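Local coordinates for protein ribulose bisphosphate carboxylase (Pyrococcus horikoshii, PDB 2CWX) that probably catalyses the magnesium-dependent carboxylation of ribulose 1,5-bisphosphate to two molecules of 3-phosphoglycerate, serving an archaeal pathway of AMP degradation, at residues H132-Q137 with M264-E269; R152-T157 with I182-D187; A302-V307 with S335-I340; D308-G313 with R341-V346. One frame throughout, in Å; residues are numbered along the deposited sequence.

Overall arrangement
Followed from the N terminus, the chain first meets contact 1, where the loop 132-137 ahead of the eight-stranded alpha/beta barrel is held by helix 258-271. The long loop so closed encloses contact 2, which pairs the barrel strands 154-157 and 184-186 across one beta-alpha-beta unit. Contacts 3 and 4 come after both and cross each other, their segments alternating: 302-307 and 308-313 run on without a break, as do 335-340 and 341-346. Contact 3 ties the end of helix 295-305 to the loop before strand 344-347, and contact 4 zips strand 309-311 to that strand. Contact 1 touches both of these, and K186 of contact 2 packs against H311 of contact 4.

Contact 1: residues H132-Q137 with M264-E269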
loop_
_atom_site.group_PDB
_atom_site.type_symbol
_atom_site.label_atom_id
_atom_site.label_comp_id
_atom_site.label_asym_id
_atom_site.label_seq_id
_atom_site.Cartn_x
_atom_site.Cartn_y
_atom_site.Cartn_z
ATOM N N HIS A 132 5.891 21.501 23.040
ATOM C CA HIS A 132 5.305 20.406 22.276
ATOM C C HIS A 132 4.231 20.907 21.309
ATOM O O HIS A 132 3.490 20.112 20.835
ATOM C CB HIS A 132 4.744 19.341 23.216
ATOM C CG HIS A 132 5.789 18.810 24.131
ATOM N ND1 HIS A 132 5.907 19.204 25.453
ATOM C CD2 HIS A 132 6.852 18.028 23.869
ATOM C CE1 HIS A 132 6.980 18.624 25.975
ATOM N NE2 HIS A 132 7.567 17.913 25.039
ATOM N N PHE A 133 4.165 22.222 21.067
ATOM C CA PHE A 133 3.292 22.822 20.063
ATOM C C PHE A 133 4.173 23.551 19.082
ATOM O O PHE A 133 5.197 24.108 19.469
ATOM C CB PHE A 133 2.301 23.769 20.748
ATOM C CG PHE A 133 1.265 23.037 21.499
ATOM C CD1 PHE A 133 1.491 22.645 22.811
ATOM C CD2 PHE A 133 0.155 22.559 20.846
ATOM C CE1 PHE A 133 0.576 21.833 23.482
ATOM C CE2 PHE A 133 -0.784 21.787 21.523
ATOM C CZ PHE A 133 -0.564 21.439 22.859
ATOM N N LYS A 134 3.777 23.596 17.814
ATOM C CA LYS A 134 4.623 24.236 16.817
ATOM C C LYS A 134 4.300 25.699 16.599
ATOM O O LYS A 134 5.142 26.455 16.130
ATOM C CB LYS A 134 4.498 23.526 15.455
ATOM C CG LYS A 134 4.875 22.071 15.499
ATOM C CD LYS A 134 4.667 21.367 14.144
ATOM C CE LYS A 134 3.124 21.059 13.854
ATOM N NZ LYS A 134 2.252 20.160 14.788
ATOM N N GLY A 135 3.050 26.083 16.854
ATOM C CA GLY A 135 2.574 27.394 16.479
ATOM C C GLY A 135 2.395 27.542 14.994
ATOM O O GLY A 135 2.430 26.554 14.267
ATOM N N PRO A 136 2.127 28.758 14.513
ATOM C CA PRO A 136 1.895 28.943 13.067
ATOM C C PRO A 136 3.051 28.466 12.210
ATOM O O PRO A 136 4.213 28.680 12.531
ATOM C CB PRO A 136 1.678 30.447 12.917
ATOM C CG PRO A 136 1.315 30.913 14.289
ATOM C CD PRO A 136 1.956 29.995 15.267
ATOM N N GLN A 137 2.736 27.789 11.113
ATOM C CA GLN A 137 3.774 27.373 10.144
ATOM C C GLN A 137 4.360 28.604 9.445
ATOM O O GLN A 137 5.581 28.684 9.186
ATOM C CB GLN A 137 3.161 26.416 9.103
ATOM C CG GLN A 137 4.168 25.916 8.094
ATOM C CD GLN A 137 3.601 24.977 7.034
ATOM O OE1 GLN A 137 4.347 24.614 6.101
ATOM N NE2 GLN A 137 2.279 24.596 7.142
ATOM N N MET A 264 -5.482 18.674 11.708
ATOM C CA MET A 264 -5.341 19.433 10.479
ATOM C C MET A 264 -4.045 20.273 10.430
ATOM O O MET A 264 -3.503 20.517 9.351
ATOM C CB MET A 264 -6.525 20.346 10.201
ATOM C CG MET A 264 -7.805 19.637 9.844
ATOM S SD MET A 264 -7.615 18.563 8.410
ATOM C CE MET A 264 -7.087 19.686 7.241
ATOM N N ARG A 265 -3.517 20.640 11.580
ATOM C CA ARG A 265 -2.275 21.407 11.614
ATOM C C ARG A 265 -1.130 20.496 11.149
ATOM O O ARG A 265 -0.144 20.965 10.600
ATOM C CB ARG A 265 -2.015 21.900 13.047
ATOM C CG ARG A 265 -0.651 22.517 13.295
ATOM C CD ARG A 265 -0.441 23.821 12.579
ATOM N NE ARG A 265 0.917 24.374 12.773
ATOM C CZ ARG A 265 1.971 24.070 12.007
ATOM N NH1 ARG A 265 1.871 23.199 11.022
ATOM N NH2 ARG A 265 3.154 24.615 12.245
ATOM N N GLU A 266 -1.242 19.185 11.387
ATOM C CA GLU A 266 -0.216 18.238 10.876
ATOM C C GLU A 266 -0.341 18.101 9.345
ATOM O O GLU A 266 0.653 18.079 8.603
ATOM C CB GLU A 266 -0.317 16.854 11.585
ATOM C CG GLU A 266 -0.353 16.910 13.136
ATOM C CD GLU A 266 -0.930 15.621 13.801
ATOM O OE1 GLU A 266 -1.849 15.688 14.752
ATOM O OE2 GLU A 266 -0.445 14.510 13.385
ATOM N N VAL A 267 -1.573 17.994 8.888
ATOM C CA VAL A 267 -1.885 17.931 7.478
ATOM C C VAL A 267 -1.332 19.176 6.767
ATOM O O VAL A 267 -0.686 19.081 5.708
ATOM C CB VAL A 267 -3.425 17.809 7.253
ATOM C CG1 VAL A 267 -3.785 17.964 5.780
ATOM C CG2 VAL A 267 -3.908 16.475 7.746
ATOM N N THR A 268 -1.617 20.352 7.317
ATOM C CA THR A 268 -1.194 21.579 6.638
ATOM C C THR A 268 0.320 21.745 6.731
ATOM O O THR A 268 0.909 22.345 5.858
ATOM C CB THR A 268 -1.897 22.824 7.177
ATOM O OG1 THR A 268 -1.722 22.927 8.603
ATOM C CG2 THR A 268 -3.376 22.741 6.936
ATOM N N GLU A 269 0.950 21.157 7.755
ATOM C CA GLU A 269 2.415 21.066 7.763
ATOM C C GLU A 269 2.917 20.264 6.573
ATOM O O GLU A 269 3.842 20.707 5.887
ATOM C CB GLU A 269 2.941 20.482 9.073
ATOM C CG GLU A 269 4.463 20.450 9.239
ATOM C CD GLU A 269 5.110 21.836 9.371
ATOM O OE1 GLU A 269 4.480 22.806 9.859
ATOM O OE2 GLU A 269 6.308 21.938 8.998
HETATM O O HOH W 1 -0.040 25.089 8.613
#
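The loop between helices 127-130 and 139-147, which leads into the barrel of the catalytic domain, is clasped here by helix 258-271, chiefly through R265 gripping the carbonyl of G135. The guanidinium approaches side-on, with the oxygen near its plane: R265 NH2 gives a hydrogen bond of 2.9 Å to G135 O. R265 NE gives a second, of 3.0 Å, to the same G135 O. G135 has positive phi (71°), a backbone shape that favours glycine. One helical turn on, E269 meets the end of the same group, R265 NH1 lying 2.9 Å from E269 OE1 in a salt bridge and NH2 giving a longer bond to that oxygen. K134 lays its aliphatic chain over one guanidinium face, CE 3.7 Å from R265 CZ; bends near the end of the chain fold it there. Q137 N lies over the opposite face. The Q137 chain is fully extended, CG anti to the backbone N (chi1 -179°), and carries NE2 to within 2.9 Å of T268 O, which it meets from above the carbonyl plane. A water links Q137 NE2 with T268 OG1, and R204 of a second subunit bonds to E269 O. Replacing R265 by a leucine would remove both donors to G135 O and would probably leave that carbonyl and the E269 carboxylate without their mate. With K134 NZ 4.9 Å from R265 NH1, the carboxylate of E269 is likely to offset part of the positive charge gathered here, while its two bonds and those to G135 fix the rotation of the guanidinium.

Contact 2: residues R152-T157 with I182-D187; sequences RPLTAT and IDLLKD
D183, just before strand 184-186, and T155 and T157 on strand 154-157 carry much of this contact, which joins neighbouring parallel strands of the alpha/beta barrel through a beta-alpha-beta crossover by way of helix 167-180. The D183 carboxylate is met end-on by the R152 guanidinium, the two planes 13° apart. R152 NH2 lies 2.8 Å from D183 OD1 and NH1 2.9 Å from OD2, both bonds nearly straight and both on syn lone pairs. OD2 takes two further bonds: T155 N uses its anti lone pair at 2.8 Å from D183 OD2, and T155 OG1 donates from above the carboxylate plane. That hydroxyl also accepts from D183 N, 3.0 Å from T155 OG1; chi1 of 56° sets T155 OG1 between its own backbone N and carbonyl carbon, where it can serve both. The side chain and backbone of T155 thus hold D183 just where the ladder starts. From there L184 N bonds to T155 O, T157 N to L184 O and K186 N to T157 O, the strands inclined by 30°. On one face of the sheet A156 CB packs on L184 CB at 4.0 Å, next to V368 of strand 368-370. On the other, T157 lies against I182. The ladder ends at K186, deposited as an unmodified lysine but predicted to be carbamylated and to bind magnesium in the active enzyme; its side chain lies close to H278 and H311. Where T157 and I182 cross at about a right angle, I182 CD1 comes 3.5 Å from T157 OG1.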
loop_
_atom_site.group_PDB
_atom_site.type_symbol
_atom_site.label_atom_id
_atom_site.label_comp_id
_atom_site.label_asym_id
_atom_site.label_seq_id
_atom_site.Cartn_x
_atom_site.Cartn_y
_atom_site.Cartn_z
ATOM N N ARG A 152 2.044 46.896 4.136
ATOM C CA ARG A 152 0.651 47.288 4.326
ATOM C C ARG A 152 -0.171 46.104 4.844
ATOM O O ARG A 152 0.265 44.956 4.757
ATOM C CB ARG A 152 0.049 47.800 3.005
ATOM C CG ARG A 152 -0.098 46.737 1.897
ATOM C CD ARG A 152 -0.825 47.246 0.637
ATOM N NE ARG A 152 -0.774 46.257 -0.434
ATOM C CZ ARG A 152 -1.580 45.179 -0.520
ATOM N NH1 ARG A 152 -2.519 44.938 0.393
ATOM N NH2 ARG A 152 -1.438 44.328 -1.513
ATOM N N PRO A 153 -1.343 46.374 5.375
ATOM C CA PRO A 153 -2.277 45.296 5.674
ATOM C C PRO A 153 -2.679 44.554 4.405
ATOM O O PRO A 153 -2.614 45.110 3.298
ATOM C CB PRO A 153 -3.468 45.996 6.328
ATOM C CG PRO A 153 -3.189 47.382 6.338
ATOM C CD PRO A 153 -1.824 47.683 5.809
ATOM N N LEU A 154 -3.073 43.303 4.570
ATOM C CA LEU A 154 -3.645 42.544 3.463
ATOM C C LEU A 154 -5.143 42.829 3.436
ATOM O O LEU A 154 -5.702 43.318 4.413
ATOM C CB LEU A 154 -3.400 41.043 3.627
ATOM C CG LEU A 154 -1.986 40.478 3.455
ATOM C CD1 LEU A 154 -1.893 39.028 3.948
ATOM C CD2 LEU A 154 -1.606 40.473 2.029
ATOM N N THR A 155 -5.769 42.557 2.298
ATOM C CA THR A 155 -7.193 42.772 2.107
ATOM C C THR A 155 -7.871 41.469 1.703
ATOM O O THR A 155 -7.295 40.672 0.950
ATOM C CB THR A 155 -7.472 43.812 1.021
ATOM O OG1 THR A 155 -6.850 43.439 -0.224
ATOM C CG2 THR A 155 -6.934 45.158 1.424
ATOM N N ALA A 156 -9.074 41.284 2.229
ATOM C CA ALA A 156 -9.897 40.166 1.970
ATOM C C ALA A 156 -11.351 40.611 1.702
ATOM O O ALA A 156 -11.803 41.611 2.186
ATOM C CB ALA A 156 -9.829 39.167 3.145
ATOM N N THR A 157 -12.080 39.819 0.933
ATOM C CA THR A 157 -13.485 40.057 0.729
ATOM C C THR A 157 -14.232 38.737 0.579
ATOM O O THR A 157 -13.823 37.874 -0.218
ATOM C CB THR A 157 -13.664 40.848 -0.572
ATOM O OG1 THR A 157 -13.236 42.203 -0.382
ATOM C CG2 THR A 157 -15.148 40.975 -0.882
ATOM N N ILE A 182 -8.027 43.255 -4.417
ATOM C CA ILE A 182 -8.159 42.440 -3.219
ATOM C C ILE A 182 -7.043 41.378 -3.242
ATOM O O ILE A 182 -6.731 40.826 -4.267
ATOM C CB ILE A 182 -9.526 41.777 -3.163
ATOM C CG1 ILE A 182 -10.632 42.808 -2.890
ATOM C CG2 ILE A 182 -9.598 40.729 -2.101
ATOM C CD1 ILE A 182 -10.373 43.711 -1.668
ATOM N N ASP A 183 -6.448 41.117 -2.101
ATOM C CA ASP A 183 -5.419 40.080 -2.002
ATOM C C ASP A 183 -6.042 38.711 -1.819
ATOM O O ASP A 183 -5.609 37.772 -2.464
ATOM C CB ASP A 183 -4.496 40.333 -0.823
ATOM C CG ASP A 183 -3.882 41.722 -0.833
ATOM O OD1 ASP A 183 -3.026 41.995 -1.707
ATOM O OD2 ASP A 183 -4.176 42.580 0.028
ATOM N N LEU A 184 -7.045 38.602 -0.952
ATOM C CA LEU A 184 -7.598 37.315 -0.544
ATOM C C LEU A 184 -9.110 37.257 -0.754
ATOM O O LEU A 184 -9.884 38.044 -0.157
ATOM C CB LEU A 184 -7.306 37.023 0.924
ATOM C CG LEU A 184 -5.892 37.278 1.426
ATOM C CD1 LEU A 184 -5.789 37.132 2.907
ATOM C CD2 LEU A 184 -4.946 36.301 0.780
ATOM N N LEU A 185 -9.536 36.349 -1.625
ATOM C CA LEU A 185 -10.943 35.969 -1.726
ATOM C C LEU A 185 -11.246 35.085 -0.518
ATOM O O LEU A 185 -10.430 34.253 -0.140
ATOM C CB LEU A 185 -11.164 35.180 -3.006
ATOM C CG LEU A 185 -12.569 34.614 -3.226
ATOM C CD1 LEU A 185 -13.565 35.719 -3.517
ATOM C CD2 LEU A 185 -12.556 33.590 -4.334
ATOM N N LYS A 186 -12.396 35.284 0.103
ATOM C CA LYS A 186 -12.763 34.539 1.290
ATOM C C LYS A 186 -14.136 33.929 1.156
ATOM O O LYS A 186 -15.080 34.596 0.854
ATOM C CB LYS A 186 -12.669 35.409 2.556
ATOM C CG LYS A 186 -13.022 34.649 3.863
ATOM C CD LYS A 186 -12.744 35.503 5.110
ATOM C CE LYS A 186 -13.363 34.848 6.370
ATOM N NZ LYS A 186 -14.874 34.488 6.137
ATOM N N ASP A 187 -14.228 32.622 1.372
ATOM C CA ASP A 187 -15.506 31.967 1.442
ATOM C C ASP A 187 -16.175 32.349 2.762
ATOM O O ASP A 187 -15.517 32.479 3.780
ATOM C CB ASP A 187 -15.309 30.459 1.472
ATOM C CG ASP A 187 -15.054 29.846 0.123
ATOM O OD1 ASP A 187 -15.215 30.515 -0.930
ATOM O OD2 ASP A 187 -14.690 28.633 0.058
#

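Contact 3: residues A302-V307 with S335-I340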
loop_
_atom_site.group_PDB
_atom_site.type_symbol
_atom_site.label_atom_id
_atom_site.label_comp_id
_atom_site.label_asym_id
_atom_site.label_seq_id
_atom_site.Cartn_x
_atom_site.Cartn_y
_atom_site.Cartn_z
ATOM N N ALA A 302 -5.519 28.639 19.880
ATOM C CA ALA A 302 -5.432 28.575 18.398
ATOM C C ALA A 302 -4.068 28.972 17.885
ATOM O O ALA A 302 -3.584 28.399 16.921
ATOM C CB ALA A 302 -6.479 29.450 17.782
ATOM N N ARG A 303 -3.429 29.940 18.546
ATOM C CA ARG A 303 -2.100 30.355 18.172
ATOM C C ARG A 303 -1.067 29.226 18.532
ATOM O O ARG A 303 -0.199 28.910 17.761
ATOM C CB ARG A 303 -1.718 31.700 18.810
ATOM C CG ARG A 303 -0.239 32.073 18.628
ATOM C CD ARG A 303 0.066 33.521 18.880
ATOM N NE ARG A 303 1.461 33.820 18.581
ATOM C CZ ARG A 303 2.239 34.700 19.197
ATOM N NH1 ARG A 303 1.789 35.462 20.185
ATOM N NH2 ARG A 303 3.506 34.809 18.801
ATOM N N MET A 304 -1.229 28.587 19.674
ATOM C CA MET A 304 -0.317 27.488 20.066
ATOM C C MET A 304 -0.333 26.361 19.099
ATOM O O MET A 304 0.711 25.845 18.709
ATOM C CB MET A 304 -0.749 26.918 21.396
ATOM C CG MET A 304 -0.491 27.803 22.472
ATOM S SD MET A 304 -1.002 27.094 24.076
ATOM C CE MET A 304 -0.145 25.733 24.126
ATOM N N ILE A 305 -1.528 25.963 18.688
ATOM C CA ILE A 305 -1.671 24.895 17.693
ATOM C C ILE A 305 -1.100 25.373 16.394
ATOM O O ILE A 305 -0.284 24.694 15.744
ATOM C CB ILE A 305 -3.135 24.456 17.537
ATOM C CG1 ILE A 305 -3.631 23.825 18.810
ATOM C CG2 ILE A 305 -3.295 23.408 16.404
ATOM C CD1 ILE A 305 -5.151 23.620 18.862
ATOM N N GLY A 306 -1.517 26.567 16.011
ATOM C CA GLY A 306 -0.847 27.305 14.962
ATOM C C GLY A 306 -1.747 27.670 13.792
ATOM O O GLY A 306 -1.421 27.327 12.679
ATOM N N VAL A 307 -2.855 28.356 14.051
ATOM C CA VAL A 307 -3.513 29.138 12.984
ATOM C C VAL A 307 -2.622 30.344 12.613
ATOM O O VAL A 307 -1.910 30.837 13.423
ATOM C CB VAL A 307 -4.923 29.581 13.360
ATOM C CG1 VAL A 307 -5.772 28.353 13.825
ATOM C CG2 VAL A 307 -4.917 30.607 14.437
ATOM N N SER A 335 2.446 39.373 19.718
ATOM C CA SER A 335 3.548 39.419 20.686
ATOM C C SER A 335 4.607 38.335 20.469
ATOM O O SER A 335 4.335 37.266 19.936
ATOM C CB SER A 335 2.996 39.301 22.119
ATOM O OG SER A 335 2.400 38.040 22.362
ATOM N N LYS A 336 5.841 38.599 20.880
ATOM C CA LYS A 336 6.837 37.538 20.897
ATOM C C LYS A 336 6.408 36.534 21.952
ATOM O O LYS A 336 5.956 36.907 23.025
ATOM C CB LYS A 336 8.241 38.075 21.186
ATOM C CG LYS A 336 9.304 36.944 21.248
ATOM C CD LYS A 336 10.757 37.450 21.348
ATOM C CE LYS A 336 11.737 36.387 20.809
ATOM N NZ LYS A 336 13.072 36.464 21.513
ATOM N N TRP A 337 6.526 35.249 21.612
ATOM C CA TRP A 337 6.074 34.163 22.445
ATOM C C TRP A 337 6.920 32.909 22.150
ATOM O O TRP A 337 6.444 31.967 21.491
ATOM C CB TRP A 337 4.587 33.840 22.210
ATOM C CG TRP A 337 3.982 32.999 23.341
ATOM C CD1 TRP A 337 4.462 32.871 24.630
ATOM C CD2 TRP A 337 2.797 32.182 23.285
ATOM N NE1 TRP A 337 3.658 32.020 25.353
ATOM C CE2 TRP A 337 2.627 31.590 24.561
ATOM C CE3 TRP A 337 1.855 31.898 22.284
ATOM C CZ2 TRP A 337 1.542 30.774 24.875
ATOM C CZ3 TRP A 337 0.796 31.036 22.582
ATOM C CH2 TRP A 337 0.657 30.472 23.862
ATOM N N GLU A 338 8.167 32.932 22.615
ATOM C CA GLU A 338 9.090 31.800 22.454
ATOM C C GLU A 338 9.218 31.483 20.951
ATOM O O GLU A 338 9.394 32.402 20.167
ATOM C CB GLU A 338 8.628 30.606 23.300
ATOM C CG GLU A 338 8.493 30.921 24.798
ATOM C CD GLU A 338 9.851 31.021 25.526
ATOM O OE1 GLU A 338 10.894 31.124 24.836
ATOM O OE2 GLU A 338 9.880 30.937 26.793
ATOM N N HIS A 339 9.114 30.211 20.567
ATOM C CA HIS A 339 9.183 29.774 19.174
ATOM C C HIS A 339 7.860 29.943 18.417
ATOM O O HIS A 339 7.773 29.595 17.263
ATOM C CB HIS A 339 9.613 28.279 19.120
ATOM C CG HIS A 339 8.700 27.380 19.881
ATOM N ND1 HIS A 339 8.607 27.416 21.254
ATOM C CD2 HIS A 339 7.783 26.473 19.460
ATOM C CE1 HIS A 339 7.672 26.567 21.647
ATOM N NE2 HIS A 339 7.160 25.979 20.581
ATOM N N ILE A 340 6.812 30.404 19.073
ATOM C CA ILE A 340 5.485 30.453 18.462
ATOM C C ILE A 340 5.373 31.735 17.623
ATOM O O ILE A 340 5.422 32.855 18.157
ATOM C CB ILE A 340 4.373 30.420 19.539
ATOM C CG1 ILE A 340 4.529 29.253 20.516
ATOM C CG2 ILE A 340 3.003 30.396 18.915
ATOM C CD1 ILE A 340 4.371 27.836 19.930
#
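Hydrogen bonds from R303 to backbone carbonyls make up the polar part of this contact. The arginine chain runs extended from CG to NE, with CG anti to its own backbone N (chi1 171°), an extension that carries the guanidinium from helix 295-305 across to the loop 335-340. R303 NH2 lies 2.8 Å from S335 O and meets it almost in line with the C=O bond; a weak bond from NH1 reaches the same oxygen. NH2 also makes a weak bond to I340 O, at 2.8 Å, while NE bonds to R341 O just beyond. All three guanidinium nitrogens thus face main-chain oxygens of the loop before strand 344-347, two of the bonds being weak, and S335 OG is itself bonded to F332 O. Around the guanidinium, W337 makes contact over a face rather than by stacking, its CB 3.7 Å from R303 NH2, the indole inclined 59° to the guanidinium plane. F332 adds a cation-pi partner for R303 and an edge-to-face neighbour for W337. The apolar part joins M304, W337 and I340. M304 CG approaches W337 CH2 to 3.2 Å, a tight contact, and its sulfur stands 5.0 Å from the centre of the six-membered ring, an oblique Met-aromatic approach. I340 CG2 packs 3.7 Å from R303 CG, the two side chains crossing at a slant. Inside the loop, a type II' turn from W337 to I340 brings W337 and I340 to the same arginine. At the helix end G306, with positive phi, is the C-prime residue of a Schellman motif, V307 N bonding to A302 O; the chain then leaves for the next barrel strand.

Contact 4: residues D308-G313 with R341-V346; sequences DQIHTG and RPVFPV
V346 lies against H311 and Q309 on one face of the sheet: V346 CG1 is 3.5 Å from H311 CD2, and CG2 is 3.8 Å from Q309 CB. The valine has CG1 anti to its backbone N (chi1 179°), which turns that methyl to the imidazole, met obliquely. I310, turned to the other face, has CG2 4.0 Å from CG1 of V343, just ahead of strand 344-347. The backbones of the two strands form a parallel ladder: F344 N bonds to D308 O, I310 N to F344 O at 3.0 Å, V346 N to I310 O, and T312 N to V346 O at 3.2 Å. The beta-alpha-beta crossover, by way of helix 323-334, supplies a further layer, with L333 against I310 and N330 bonded to T312 OG1. Further out, H276 bonds to Q309 OE1, H278 meets the H311 ring edge-to-face, and Q370 touches both H311 and V346. An alanine in place of V346 would probably open a gap beside the H311 ring and allow the imidazole more freedom to turn. H311 is a predicted substrate-binding residue, so apolar contact on one side and a hydrogen-bonded backbone are consistent with a fixed placement of its ring near the active site.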
loop_
_atom_site.group_PDB
_atom_site.type_symbol
_atom_site.label_atom_id
_atom_site.label_comp_id
_atom_site.label_asym_id
_atom_site.label_seq_id
_atom_site.Cartn_x
_atom_site.Cartn_y
_atom_site.Cartn_z
ATOM N N ASP A 308 -2.659 30.759 11.360
ATOM C CA ASP A 308 -1.826 31.832 10.840
ATOM C C ASP A 308 -2.520 33.185 10.850
ATOM O O ASP A 308 -1.842 34.205 10.923
ATOM C CB ASP A 308 -1.332 31.495 9.437
ATOM C CG ASP A 308 -0.514 30.239 9.410
ATOM O OD1 ASP A 308 0.710 30.327 9.705
ATOM O OD2 ASP A 308 -0.981 29.108 9.097
ATOM N N GLN A 309 -3.849 33.194 10.761
ATOM C CA GLN A 309 -4.661 34.411 10.851
ATOM C C GLN A 309 -5.915 34.008 11.603
ATOM O O GLN A 309 -6.385 32.881 11.438
ATOM C CB GLN A 309 -5.102 34.965 9.472
ATOM C CG GLN A 309 -4.267 34.573 8.384
ATOM C CD GLN A 309 -4.563 35.184 7.049
ATOM O OE1 GLN A 309 -5.714 35.198 6.569
ATOM N NE2 GLN A 309 -3.507 35.546 6.360
ATOM N N ILE A 310 -6.467 34.897 12.388
ATOM C CA ILE A 310 -7.721 34.651 13.066
ATOM C C ILE A 310 -8.553 35.919 13.186
ATOM O O ILE A 310 -8.003 36.977 13.424
ATOM C CB ILE A 310 -7.475 34.026 14.467
ATOM C CG1 ILE A 310 -8.773 33.528 15.076
ATOM C CG2 ILE A 310 -6.808 34.993 15.409
ATOM C CD1 ILE A 310 -8.547 32.606 16.307
ATOM N N HIS A 311 -9.875 35.788 13.062
ATOM C CA HIS A 311 -10.806 36.911 13.297
ATOM C C HIS A 311 -10.778 37.363 14.775
ATOM O O HIS A 311 -10.866 36.523 15.671
ATOM C CB HIS A 311 -12.265 36.524 12.971
ATOM C CG HIS A 311 -12.522 36.103 11.559
ATOM N ND1 HIS A 311 -13.686 35.450 11.187
ATOM C CD2 HIS A 311 -11.794 36.244 10.421
ATOM C CE1 HIS A 311 -13.639 35.191 9.885
ATOM N NE2 HIS A 311 -12.513 35.671 9.396
ATOM N N THR A 312 -10.610 38.666 15.027
ATOM C CA THR A 312 -10.718 39.227 16.378
ATOM C C THR A 312 -11.769 40.344 16.562
ATOM O O THR A 312 -12.215 40.579 17.682
ATOM C CB THR A 312 -9.361 39.799 16.872
ATOM O OG1 THR A 312 -8.975 40.919 16.071
ATOM C CG2 THR A 312 -8.222 38.801 16.702
ATOM N N GLY A 313 -12.103 41.070 15.507
ATOM C CA GLY A 313 -12.911 42.289 15.649
ATOM C C GLY A 313 -12.230 43.631 15.325
ATOM O O GLY A 313 -10.994 43.723 15.209
ATOM N N ARG A 341 5.251 31.581 16.310
ATOM C CA ARG A 341 5.175 32.731 15.434
ATOM C C ARG A 341 3.916 33.555 15.706
ATOM O O ARG A 341 2.899 33.030 16.158
ATOM C CB ARG A 341 5.191 32.326 13.965
ATOM C CG ARG A 341 6.524 31.859 13.463
ATOM C CD ARG A 341 6.404 31.414 12.016
ATOM N NE ARG A 341 7.645 30.949 11.402
ATOM C CZ ARG A 341 8.516 31.734 10.780
ATOM N NH1 ARG A 341 8.330 33.059 10.674
ATOM N NH2 ARG A 341 9.618 31.195 10.267
ATOM N N PRO A 342 4.019 34.855 15.461
ATOM C CA PRO A 342 2.863 35.757 15.545
ATOM C C PRO A 342 1.799 35.448 14.486
ATOM O O PRO A 342 2.108 34.896 13.449
ATOM C CB PRO A 342 3.471 37.135 15.317
ATOM C CG PRO A 342 4.685 36.922 14.625
ATOM C CD PRO A 342 5.242 35.565 15.059
ATOM N N VAL A 343 0.562 35.764 14.809
ATOM C CA VAL A 343 -0.634 35.482 14.017
ATOM C C VAL A 343 -1.182 36.834 13.537
ATOM O O VAL A 343 -1.217 37.815 14.312
ATOM C CB VAL A 343 -1.701 34.805 14.918
ATOM C CG1 VAL A 343 -3.035 34.590 14.200
ATOM C CG2 VAL A 343 -1.172 33.452 15.471
ATOM N N PHE A 344 -1.616 36.898 12.280
ATOM C CA PHE A 344 -2.346 38.089 11.820
ATOM C C PHE A 344 -3.727 38.151 12.437
ATOM O O PHE A 344 -4.522 37.238 12.212
ATOM C CB PHE A 344 -2.618 38.026 10.335
ATOM C CG PHE A 344 -1.602 38.705 9.455
ATOM C CD1 PHE A 344 -0.866 37.966 8.566
ATOM C CD2 PHE A 344 -1.461 40.066 9.452
ATOM C CE1 PHE A 344 0.039 38.563 7.695
ATOM C CE2 PHE A 344 -0.540 40.685 8.601
ATOM C CZ PHE A 344 0.215 39.942 7.730
ATOM N N PRO A 345 -4.072 39.226 13.127
ATOM C CA PRO A 345 -5.472 39.509 13.398
ATOM C C PRO A 345 -6.215 39.807 12.110
ATOM O O PRO A 345 -5.648 40.407 11.227
ATOM C CB PRO A 345 -5.428 40.792 14.260
ATOM C CG PRO A 345 -4.026 40.931 14.690
ATOM C CD PRO A 345 -3.186 40.243 13.691
ATOM N N VAL A 346 -7.474 39.407 12.024
ATOM C CA VAL A 346 -8.293 39.710 10.860
ATOM C C VAL A 346 -9.347 40.657 11.401
ATOM O O VAL A 346 -10.089 40.313 12.333
ATOM C CB VAL A 346 -8.986 38.445 10.285
ATOM C CG1 VAL A 346 -9.853 38.772 9.073
ATOM C CG2 VAL A 346 -7.939 37.409 9.926
HETATM O O HOH W 2 -13.312 39.493 13.102
#